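Local coordinates for DegV domain-containing protein Cgl2349/cg2579 (Corynebacterium glutamicum, PDB 3EGL) that binds long-chain fatty acids such as palmitate and may take part in lipid transport or fatty acid metabolism, at residues Gly153-Thr157 and Ala158-Val162. Sequence-based numbering, arbitrary orientation.
Sequences GRIST and ATAMV. With PLM (palmitic acid), chain D.
The flat guanidinium of Arg154 turns one face to the palmitate chain: C6 of the lipid stands 4.0 Å above its plane, displaced toward the edge of the group. From this lipid-facing residue the chain runs into an alpha-turn in the long DegV-domain loop joining strands 137-142 and 171-175. Around the guanidinium, NH1 and NH2 hydrogen-bond to Ser152 O and Leu75 O, two grips that probably fix its rotation, while Arg154 NH2 lies 3.4 Å from O1 of the palmitate. The turn is defined by the bond from Ala160 N to Ser156 O, 3.0 Å long with an N-H...O angle of 160°, received in the carbonyl plane, and by helix-like backbone angles at the three residues between. On one flank the hydroxyls Ser156 OG and Thr159 OG1 share a hydrogen bond of 2.9 Å, with either as possible donor. On the apolar side, Ile155 and Thr159 cross at about a right angle. With CG2 anti to the backbone N, this methyl of Ile155 reaches Thr159 CB at 3.9 Å and Ala160 CB at 4.0 Å; Met179 and Ile181 of strand 178-181 pack against Ile155 and Thr159, respectively. A water links the residue just before the turn to its last one, donating to Ile155 O (2.9 Å) and to Ala160 O (2.7 Å).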
# COMPACT_ATOMS: atom_id res chain seq x y z
N GLY A 153 6.77 14.70 -7.14
CA GLY A 153 7.70 15.13 -6.11
C GLY A 153 8.25 13.98 -5.29
O GLY A 153 9.00 14.20 -4.34
N ARG A 154 7.90 12.75 -5.62
CA ARG A 154 8.30 11.62 -4.80
C ARG A 154 9.54 10.90 -5.32
O ARG A 154 9.94 9.86 -4.79
CB ARG A 154 7.14 10.63 -4.64
CG ARG A 154 6.18 10.97 -3.51
CD ARG A 154 5.24 12.10 -3.89
NE ARG A 154 4.25 12.28 -2.85
CZ ARG A 154 3.24 13.15 -2.92
NH1 ARG A 154 3.06 13.92 -4.00
NH2 ARG A 154 2.40 13.22 -1.91
N ILE A 155 10.12 11.41 -6.40
CA ILE A 155 11.39 10.95 -6.88
C ILE A 155 12.42 11.96 -6.40
O ILE A 155 12.42 13.11 -6.84
CB ILE A 155 11.46 10.91 -8.43
CG1 ILE A 155 10.25 10.21 -9.04
CG2 ILE A 155 12.81 10.33 -8.90
CD1 ILE A 155 10.18 8.72 -8.73
N SER A 156 13.30 11.54 -5.50
CA SER A 156 14.41 12.41 -5.08
C SER A 156 15.34 12.67 -6.26
O SER A 156 15.40 11.86 -7.23
CB SER A 156 15.19 11.78 -3.93
OG SER A 156 16.02 10.74 -4.44
N THR A 157 16.06 13.79 -6.20
CA THR A 157 17.05 14.14 -7.23
C THR A 157 18.25 13.20 -7.24
O THR A 157 18.82 12.91 -8.31
CB THR A 157 17.50 15.61 -7.13
OG1 THR A 157 17.95 15.87 -5.80
CG2 THR A 157 16.31 16.54 -7.46
N ALA A 158 18.63 12.72 -6.05
CA ALA A 158 19.57 11.62 -5.91
C ALA A 158 19.14 10.42 -6.78
O ALA A 158 19.96 9.82 -7.48
CB ALA A 158 19.71 11.22 -4.45
N THR A 159 17.85 10.08 -6.75
CA THR A 159 17.31 9.01 -7.59
C THR A 159 17.36 9.37 -9.10
O THR A 159 17.79 8.56 -9.93
CB THR A 159 15.85 8.56 -7.15
OG1 THR A 159 15.85 8.21 -5.76
CG2 THR A 159 15.36 7.36 -7.95
N ALA A 160 16.89 10.57 -9.45
CA ALA A 160 16.91 11.00 -10.85
C ALA A 160 16.91 12.53 -10.95
O ALA A 160 15.95 13.18 -10.53
CB ALA A 160 15.71 10.38 -11.62
N MSE A 161 17.99 13.09 -11.48
CA MSE A 161 18.09 14.55 -11.61
C MSE A 161 17.23 15.14 -12.72
O MSE A 161 16.84 16.31 -12.67
CB MSE A 161 19.53 14.96 -11.84
CG MSE A 161 20.29 15.11 -10.55
SE MSE A 161 22.07 15.32 -11.16
CE MSE A 161 22.27 17.24 -10.96
N VAL A 162 16.92 14.31 -13.70
CA VAL A 162 16.16 14.71 -14.87
C VAL A 162 15.31 13.48 -15.20
O VAL A 162 15.79 12.35 -15.03
CB VAL A 162 17.16 15.19 -15.95
CG1 VAL A 162 16.95 14.56 -17.27
CG2 VAL A 162 17.15 16.70 -16.03
C1 PLM D . -0.88 12.71 -0.66
O1 PLM D . -0.12 12.70 0.33
O2 PLM D . -0.94 13.74 -1.35
C2 PLM D . -1.71 11.52 -1.06
C3 PLM D . -0.76 10.39 -1.46
C4 PLM D . -0.13 10.51 -2.83
C5 PLM D . 1.08 9.57 -2.80
C6 PLM D . 1.73 9.43 -4.15
C7 PLM D . 2.94 8.52 -4.00
C8 PLM D . 3.45 7.94 -5.32
C9 PLM D . 2.53 6.83 -5.82
CA PLM D . 3.24 5.85 -6.76
CB PLM D . 2.27 5.04 -7.62
CC PLM D . 1.28 4.14 -6.87
CD PLM D . 1.85 2.75 -6.68
CE PLM D . 0.78 1.67 -6.56
CF PLM D . 0.75 1.08 -5.15
CG PLM D . 1.57 -0.19 -4.98
O HOH W 1 14.04 14.22 -8.96